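Local atomic coordinates of rhamnogalacturonan endolyase YesW (Bacillus subtilis, PDB entry 2ZUX), a protein that cleaves the rhamnogalacturonan backbone of plant cell-wall pectin by endo-type elimination, releasing oligosaccharides, and requires calcium or manganese for activity. Residues Q89-G101 against L152-R165. Sequence-based numbering, arbitrary orientation.
Sequences QPYHSVPLDKPAG and LIDAYKLDGTKLWR
Y156 reaches from strand 152-156 to the chain at L96 and D97, and its side chain meets V94, P95, L96 and D97 in turn from CB to OH. CB lies 4.0 Å from V94 CG1. CE1 passes 3.8 Å from P95 O, which lies oblique to the ring. L96 CD2 sits over the CE2-CZ side of one face, 3.7 Å from the ring centroid and 20° off the normal, a CH-pi contact in which the two side chains cross at about a right angle. At the tip, OH accepts a nearly straight N-H from D97 (N to OH 3.0 Å) and also makes a weak bond to D154 OD2. D154, which W134 NE1 also donates to, holds R165 side-on: NE goes to OD1 and NH2 to OD2, with both carboxylate oxygens nearly in the guanidinium plane. NH2 also donates to the carbonyl O of D97 at 2.7 Å, close to that plane, though the N-H is bent (138°). P99 covers one guanidinium face, its CB also packed tightly on L152 CD1, while K162 NZ lies over the opposite face. With CG anti to the backbone N (chi1 175°), D97 meets that lysine through the anti lone pair of OD2, at 2.7 Å from NZ. At the K157-G160 type I turn, waters link S93 O to L158 O and P95 O to G160 O. Strand 91-95 pairs antiparallel with 524-528, consistent with propeller ring closure, and packs here on the 152-156/162-167 hairpin of the next sheet. Two acids and two bases interlock, so their charges probably balance locally, with D97 tied by its N-H, carbonyl and carboxylate together.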
ATOM      1  N   GLN A  89     -22.779  12.155   4.136  1.00 14.94           N
ATOM      2  CA  GLN A  89     -21.809  12.896   3.327  1.00 14.37           C
ATOM      3  C   GLN A  89     -21.148  11.917   2.344  1.00 13.59           C
ATOM      4  O   GLN A  89     -21.223  10.703   2.549  1.00 13.68           O
ATOM      5  CB  GLN A  89     -20.759  13.552   4.223  1.00 13.90           C
ATOM      6  CG  GLN A  89     -21.326  14.616   5.176  1.00 15.06           C
ATOM      7  CD  GLN A  89     -20.349  14.993   6.261  1.00 15.55           C
ATOM      8  OE1 GLN A  89     -19.789  14.126   6.939  1.00 17.83           O
ATOM      9  NE2 GLN A  89     -20.138  16.288   6.441  1.00 14.95           N
ATOM     10  N   PRO A  90     -20.535  12.431   1.252  1.00 13.84           N
ATOM     11  CA  PRO A  90     -19.871  11.534   0.277  1.00 13.50           C
ATOM     12  C   PRO A  90     -18.644  10.790   0.831  1.00 13.13           C
ATOM     13  O   PRO A  90     -18.097   9.899   0.169  1.00 13.21           O
ATOM     14  CB  PRO A  90     -19.460  12.479  -0.859  1.00 13.89           C
ATOM     15  CG  PRO A  90     -20.265  13.735  -0.650  1.00 15.21           C
ATOM     16  CD  PRO A  90     -20.475  13.840   0.826  1.00 13.87           C
ATOM     17  N   TYR A  91     -18.225  11.166   2.029  1.00 12.73           N
ATOM     18  CA  TYR A  91     -17.130  10.519   2.732  1.00 12.60           C
ATOM     19  C   TYR A  91     -17.572  10.163   4.140  1.00 12.47           C
ATOM     20  O   TYR A  91     -18.508  10.765   4.682  1.00 12.65           O
ATOM     21  CB  TYR A  91     -15.910  11.443   2.803  1.00 12.99           C
ATOM     22  CG  TYR A  91     -16.205  12.807   3.390  1.00 12.74           C
ATOM     23  CD1 TYR A  91     -16.181  13.019   4.768  1.00 13.19           C
ATOM     24  CD2 TYR A  91     -16.504  13.883   2.563  1.00 12.75           C
ATOM     25  CE1 TYR A  91     -16.461  14.274   5.307  1.00 13.03           C
ATOM     26  CE2 TYR A  91     -16.783  15.138   3.090  1.00 13.08           C
ATOM     27  CZ  TYR A  91     -16.753  15.320   4.460  1.00 13.36           C
ATOM     28  OH  TYR A  91     -17.025  16.566   4.984  1.00 14.75           O
ATOM     29  N   HIS A  92     -16.873   9.208   4.739  1.00 12.40           N
ATOM     30  CA  HIS A  92     -17.075   8.853   6.124  1.00 12.76           C
ATOM     31  C   HIS A  92     -15.901   9.392   6.936  1.00 12.85           C
ATOM     32  O   HIS A  92     -14.743   9.146   6.594  1.00 12.62           O
ATOM     33  CB  HIS A  92     -17.144   7.338   6.266  1.00 12.94           C
ATOM     34  CG  HIS A  92     -17.302   6.887   7.675  1.00 13.76           C
ATOM     35  ND1 HIS A  92     -16.269   6.357   8.419  1.00 15.88           N
ATOM     36  CD2 HIS A  92     -18.374   6.933   8.496  1.00 13.62           C
ATOM     37  CE1 HIS A  92     -16.710   6.075   9.631  1.00 14.32           C
ATOM     38  NE2 HIS A  92     -17.983   6.418   9.705  1.00 17.00           N
ATOM     39  N   SER A  93     -16.192  10.115   8.015  1.00 13.01           N
ATOM     40  CA  SER A  93     -15.154  10.689   8.867  1.00 13.28           C
ATOM     41  C   SER A  93     -14.801   9.799  10.042  1.00 13.38           C
ATOM     42  O   SER A  93     -15.675   9.336  10.772  1.00 13.61           O
ATOM     43  CB  SER A  93     -15.576  12.065   9.392  1.00 13.55           C
ATOM     44  OG  SER A  93     -15.685  12.986   8.327  1.00 15.63           O
ATOM     45  N   VAL A  94     -13.503   9.562  10.211  1.00 12.81           N
ATOM     46  CA  VAL A  94     -12.977   8.884  11.384  1.00 13.17           C
ATOM     47  C   VAL A  94     -12.281   9.950  12.223  1.00 13.00           C
ATOM     48  O   VAL A  94     -11.215  10.428  11.847  1.00 13.24           O
ATOM     49  CB  VAL A  94     -11.966   7.773  10.990  1.00 13.06           C
ATOM     50  CG1 VAL A  94     -11.485   7.018  12.226  1.00 13.80           C
ATOM     51  CG2 VAL A  94     -12.586   6.798   9.982  1.00 13.91           C
ATOM     52  N   PRO A  95     -12.899  10.364  13.351  1.00 13.32           N
ATOM     53  CA  PRO A  95     -12.249  11.376  14.182  1.00 13.24           C
ATOM     54  C   PRO A  95     -10.940  10.838  14.750  1.00 13.00           C
ATOM     55  O   PRO A  95     -10.851   9.659  15.095  1.00 13.18           O
ATOM     56  CB  PRO A  95     -13.258  11.615  15.311  1.00 13.33           C
ATOM     57  CG  PRO A  95     -14.093  10.381  15.349  1.00 14.77           C
ATOM     58  CD  PRO A  95     -14.185   9.923  13.923  1.00 13.54           C
ATOM     59  N   LEU A  96      -9.947  11.715  14.840  1.00 12.94           N
ATOM     60  CA  LEU A  96      -8.624  11.338  15.334  1.00 13.32           C
ATOM     61  C   LEU A  96      -8.344  11.960  16.690  1.00 14.12           C
ATOM     62  O   LEU A  96      -8.905  13.002  17.039  1.00 14.38           O
ATOM     63  CB  LEU A  96      -7.537  11.769  14.341  1.00 13.23           C
ATOM     64  CG  LEU A  96      -7.628  11.160  12.935  1.00 12.66           C
ATOM     65  CD1 LEU A  96      -6.578  11.755  12.018  1.00 12.27           C
ATOM     66  CD2 LEU A  96      -7.486   9.644  13.000  1.00 13.03           C
ATOM     67  N   ASP A  97      -7.473  11.310  17.447  1.00 14.07           N
ATOM     68  CA  ASP A  97      -6.935  11.891  18.673  1.00 15.15           C
ATOM     69  C   ASP A  97      -5.597  12.519  18.306  1.00 14.99           C
ATOM     70  O   ASP A  97      -4.556  11.860  18.328  1.00 14.95           O
ATOM     71  CB  ASP A  97      -6.779  10.828  19.764  1.00 15.63           C
ATOM     72  CG  ASP A  97      -6.113  11.372  21.022  1.00 18.01           C
ATOM     73  OD1 ASP A  97      -6.214  12.591  21.283  1.00 20.67           O
ATOM     74  OD2 ASP A  97      -5.488  10.575  21.752  1.00 20.37           O
ATOM     75  N   LYS A  98      -5.630  13.789  17.933  1.00 15.10           N
ATOM     76  CA  LYS A  98      -4.434  14.455  17.450  1.00 15.59           C
ATOM     77  C   LYS A  98      -3.443  14.630  18.597  1.00 15.45           C
ATOM     78  O   LYS A  98      -3.787  15.206  19.637  1.00 15.78           O
ATOM     79  CB  LYS A  98      -4.792  15.798  16.806  1.00 16.14           C
ATOM     80  CG  LYS A  98      -3.640  16.492  16.093  1.00 16.98           C
ATOM     81  CD  LYS A  98      -4.131  17.741  15.384  1.00 18.41           C
ATOM     82  CE  LYS A  98      -2.999  18.494  14.732  1.00 20.01           C
ATOM     83  NZ  LYS A  98      -3.493  19.774  14.159  1.00 21.53           N
ATOM     84  N   PRO A  99      -2.213  14.117  18.423  1.00 15.33           N
ATOM     85  CA  PRO A  99      -1.218  14.218  19.486  1.00 15.74           C
ATOM     86  C   PRO A  99      -0.776  15.649  19.671  1.00 15.90           C
ATOM     87  O   PRO A  99      -0.682  16.400  18.699  1.00 15.96           O
ATOM     88  CB  PRO A  99      -0.036  13.394  18.968  1.00 15.64           C
ATOM     89  CG  PRO A  99      -0.520  12.690  17.738  1.00 15.89           C
ATOM     90  CD  PRO A  99      -1.696  13.421  17.232  1.00 15.42           C
ATOM     91  N   ALA A 100      -0.521  16.020  20.922  1.00 16.35           N
ATOM     92  CA  ALA A 100       0.005  17.337  21.253  1.00 16.62           C
ATOM     93  C   ALA A 100       1.410  17.504  20.697  1.00 16.62           C
ATOM     94  O   ALA A 100       2.175  16.539  20.619  1.00 17.00           O
ATOM     95  CB  ALA A 100       0.019  17.530  22.763  1.00 16.98           C
ATOM     96  N   GLY A 101       1.740  18.740  20.334  1.00 17.05           N
ATOM     97  CA  GLY A 101       3.080  19.085  19.879  1.00 17.51           C
ATOM     98  C   GLY A 101       4.100  19.008  20.996  1.00 17.68           C
ATOM     99  O   GLY A 101       3.758  18.781  22.158  1.00 18.28           O
ATOM    100  N   LEU A 152       4.529   8.416  16.158  1.00 11.00           N
ATOM    101  CA  LEU A 152       3.413   7.763  16.832  1.00 11.39           C
ATOM    102  C   LEU A 152       2.624   6.960  15.819  1.00 11.25           C
ATOM    103  O   LEU A 152       2.425   7.417  14.692  1.00 11.35           O
ATOM    104  CB  LEU A 152       2.507   8.811  17.486  1.00 11.73           C
ATOM    105  CG  LEU A 152       3.248   9.867  18.320  1.00 13.81           C
ATOM    106  CD1 LEU A 152       2.341  10.997  18.694  1.00 15.73           C
ATOM    107  CD2 LEU A 152       3.849   9.249  19.564  1.00 14.50           C
ATOM    108  N   ILE A 153       2.184   5.773  16.227  1.00 11.01           N
ATOM    109  CA  ILE A 153       1.367   4.894  15.392  1.00 11.32           C
ATOM    110  C   ILE A 153       0.105   4.590  16.176  1.00 10.78           C
ATOM    111  O   ILE A 153       0.181   4.105  17.313  1.00 10.89           O
ATOM    112  CB  ILE A 153       2.071   3.533  15.097  1.00 11.17           C
ATOM    113  CG1 ILE A 153       3.516   3.710  14.592  1.00 13.64           C
ATOM    114  CG2 ILE A 153       1.193   2.667  14.181  1.00 11.86           C
ATOM    115  CD1 ILE A 153       3.635   4.372  13.250  1.00 14.55           C
ATOM    116  N   ASP A 154      -1.048   4.874  15.569  1.00 10.64           N
ATOM    117  CA  ASP A 154      -2.345   4.617  16.205  1.00 10.49           C
ATOM    118  C   ASP A 154      -3.132   3.562  15.447  1.00 10.47           C
ATOM    119  O   ASP A 154      -2.939   3.381  14.247  1.00 10.67           O
ATOM    120  CB  ASP A 154      -3.219   5.875  16.191  1.00 10.80           C
ATOM    121  CG  ASP A 154      -2.739   6.974  17.114  1.00 11.23           C
ATOM    122  OD1 ASP A 154      -1.724   6.828  17.820  1.00 12.51           O
ATOM    123  OD2 ASP A 154      -3.417   8.024  17.132  1.00 11.68           O
ATOM    124  N   ALA A 155      -4.064   2.913  16.142  1.00 10.56           N
ATOM    125  CA  ALA A 155      -5.084   2.093  15.485  1.00 10.74           C
ATOM    126  C   ALA A 155      -6.458   2.672  15.755  1.00 10.91           C
ATOM    127  O   ALA A 155      -6.790   2.957  16.910  1.00 11.07           O
ATOM    128  CB  ALA A 155      -5.025   0.665  15.967  1.00 11.59           C
ATOM    129  N   TYR A 156      -7.247   2.820  14.692  1.00 10.49           N
ATOM    130  CA  TYR A 156      -8.640   3.277  14.795  1.00 11.02           C
ATOM    131  C   TYR A 156      -9.597   2.291  14.151  1.00 11.51           C
ATOM    132  O   TYR A 156      -9.334   1.764  13.065  1.00 11.44           O
ATOM    133  CB  TYR A 156      -8.829   4.631  14.098  1.00 11.54           C
ATOM    134  CG  TYR A 156      -8.089   5.749  14.763  1.00 11.14           C
ATOM    135  CD1 TYR A 156      -8.691   6.497  15.775  1.00 11.66           C
ATOM    136  CD2 TYR A 156      -6.779   6.064  14.391  1.00 11.58           C
ATOM    137  CE1 TYR A 156      -8.005   7.516  16.409  1.00 11.86           C
ATOM    138  CE2 TYR A 156      -6.090   7.077  15.019  1.00 11.67           C
ATOM    139  CZ  TYR A 156      -6.712   7.806  16.022  1.00 12.07           C
ATOM    140  OH  TYR A 156      -6.021   8.816  16.651  1.00 11.94           O
ATOM    141  N   LYS A 157     -10.721   2.053  14.818  1.00 12.05           N
ATOM    142  CA  LYS A 157     -11.861   1.440  14.158  1.00 12.33           C
ATOM    143  C   LYS A 157     -12.530   2.498  13.296  1.00 12.77           C
ATOM    144  O   LYS A 157     -12.372   3.697  13.540  1.00 12.70           O
ATOM    145  CB  LYS A 157     -12.851   0.895  15.184  1.00 12.87           C
ATOM    146  CG  LYS A 157     -12.331  -0.315  15.917  1.00 14.34           C
ATOM    147  CD  LYS A 157     -13.373  -0.875  16.875  1.00 18.50           C
ATOM    148  CE  LYS A 157     -13.122  -2.346  17.129  1.00 21.47           C
ATOM    149  NZ  LYS A 157     -13.369  -3.159  15.898  1.00 24.98           N
ATOM    150  N   LEU A 158     -13.287   2.066  12.291  1.00 13.49           N
ATOM    151  CA  LEU A 158     -13.957   3.016  11.405  1.00 14.60           C
ATOM    152  C   LEU A 158     -14.990   3.873  12.146  1.00 15.33           C
ATOM    153  O   LEU A 158     -15.306   4.979  11.710  1.00 15.75           O
ATOM    154  CB  LEU A 158     -14.581   2.309  10.196  1.00 14.47           C
ATOM    155  CG  LEU A 158     -13.619   1.478   9.337  1.00 14.89           C
ATOM    156  CD1 LEU A 158     -14.340   1.040   8.064  1.00 15.87           C
ATOM    157  CD2 LEU A 158     -12.321   2.229   9.002  1.00 15.16           C
ATOM    158  N   ASP A 159     -15.459   3.398  13.302  1.00 16.39           N
ATOM    159  CA  ASP A 159     -16.418   4.174  14.096  1.00 17.49           C
ATOM    160  C   ASP A 159     -15.746   5.275  14.928  1.00 17.76           C
ATOM    161  O   ASP A 159     -16.419   6.019  15.650  1.00 18.85           O
ATOM    162  CB  ASP A 159     -17.308   3.259  14.953  1.00 18.07           C
ATOM    163  CG  ASP A 159     -16.581   2.640  16.141  1.00 19.12           C
ATOM    164  OD1 ASP A 159     -15.371   2.875  16.333  1.00 18.23           O
ATOM    165  OD2 ASP A 159     -17.241   1.911  16.910  1.00 21.99           O
ATOM    166  N   GLY A 160     -14.425   5.382  14.815  1.00 17.37           N
ATOM    167  CA  GLY A 160     -13.670   6.410  15.521  1.00 17.19           C
ATOM    168  C   GLY A 160     -13.023   5.959  16.817  1.00 16.77           C
ATOM    169  O   GLY A 160     -12.286   6.728  17.427  1.00 17.57           O
ATOM    170  N   THR A 161     -13.280   4.723  17.234  1.00 16.18           N
ATOM    171  CA  THR A 161     -12.674   4.190  18.453  1.00 16.01           C
ATOM    172  C   THR A 161     -11.163   4.102  18.270  1.00 15.65           C
ATOM    173  O   THR A 161     -10.678   3.420  17.358  1.00 15.27           O
ATOM    174  CB  THR A 161     -13.201   2.781  18.802  1.00 16.16           C
ATOM    175  OG1 THR A 161     -14.635   2.798  18.896  1.00 17.23           O
ATOM    176  CG2 THR A 161     -12.617   2.293  20.131  1.00 17.10           C
ATOM    177  N   LYS A 162     -10.426   4.804  19.126  1.00 15.06           N
ATOM    178  CA  LYS A 162      -8.971   4.690  19.155  1.00 15.25           C
ATOM    179  C   LYS A 162      -8.582   3.486  20.007  1.00 15.09           C
ATOM    180  O   LYS A 162      -8.820   3.460  21.220  1.00 15.98           O
ATOM    181  CB  LYS A 162      -8.341   5.973  19.694  1.00 15.63           C
ATOM    182  CG  LYS A 162      -6.823   5.946  19.735  1.00 16.95           C
ATOM    183  CD  LYS A 162      -6.306   7.172  20.459  1.00 19.52           C
ATOM    184  CE  LYS A 162      -4.922   6.933  21.014  1.00 19.98           C
ATOM    185  NZ  LYS A 162      -4.560   8.010  21.971  1.00 22.05           N
ATOM    186  N   LEU A 163      -7.991   2.480  19.374  1.00 14.05           N
ATOM    187  CA  LEU A 163      -7.640   1.253  20.082  1.00 13.90           C
ATOM    188  C   LEU A 163      -6.366   1.374  20.895  1.00 13.43           C
ATOM    189  O   LEU A 163      -6.278   0.813  21.987  1.00 14.06           O
ATOM    190  CB  LEU A 163      -7.552   0.071  19.117  1.00 13.97           C
ATOM    191  CG  LEU A 163      -8.833  -0.222  18.333  1.00 14.23           C
ATOM    192  CD1 LEU A 163      -8.611  -1.387  17.397  1.00 15.67           C
ATOM    193  CD2 LEU A 163     -10.016  -0.505  19.266  1.00 15.98           C
ATOM    194  N   TRP A 164      -5.383   2.093  20.352  1.00 12.74           N
ATOM    195  CA  TRP A 164      -4.093   2.274  21.002  1.00 11.86           C
ATOM    196  C   TRP A 164      -3.214   3.254  20.262  1.00 11.71           C
ATOM    197  O   TRP A 164      -3.497   3.620  19.116  1.00 11.39           O
ATOM    198  CB  TRP A 164      -3.347   0.939  21.130  1.00 11.82           C
ATOM    199  CG  TRP A 164      -3.299   0.083  19.887  1.00 11.94           C
ATOM    200  CD1 TRP A 164      -4.101  -0.984  19.606  1.00 12.44           C
ATOM    201  CD2 TRP A 164      -2.387   0.195  18.782  1.00 10.99           C
ATOM    202  NE1 TRP A 164      -3.753  -1.545  18.403  1.00 12.37           N
ATOM    203  CE2 TRP A 164      -2.699  -0.846  17.876  1.00 11.00           C
ATOM    204  CE3 TRP A 164      -1.338   1.071  18.467  1.00 11.82           C
ATOM    205  CZ2 TRP A 164      -2.010  -1.027  16.671  1.00 11.86           C
ATOM    206  CZ3 TRP A 164      -0.654   0.893  17.262  1.00 11.86           C
ATOM    207  CH2 TRP A 164      -0.992  -0.157  16.388  1.00 11.60           C
ATOM    208  N   ARG A 165      -2.153   3.660  20.951  1.00 11.34           N
ATOM    209  CA  ARG A 165      -1.053   4.421  20.382  1.00 11.53           C
ATOM    210  C   ARG A 165       0.257   3.783  20.811  1.00 11.56           C
ATOM    211  O   ARG A 165       0.455   3.487  21.998  1.00 11.76           O
ATOM    212  CB  ARG A 165      -1.089   5.881  20.856  1.00 11.63           C
ATOM    213  CG  ARG A 165       0.182   6.699  20.538  1.00 11.77           C
ATOM    214  CD  ARG A 165      -0.037   8.194  20.722  1.00 12.50           C
ATOM    215  NE  ARG A 165      -1.133   8.632  19.861  1.00 12.65           N
ATOM    216  CZ  ARG A 165      -1.865   9.727  20.038  1.00 13.60           C
ATOM    217  NH1 ARG A 165      -1.614  10.566  21.043  1.00 15.01           N
ATOM    218  NH2 ARG A 165      -2.848   9.992  19.191  1.00 14.03           N
TER
HETATM  219  O   HOH W   1     -16.181   7.427  12.757  1.00 22.98           O
HETATM  220  O   HOH W   2     -10.894   9.008  17.731  1.00 19.92           O
HETATM  221  O   HOH W   3      -3.403  12.771  21.779  1.00 22.72           O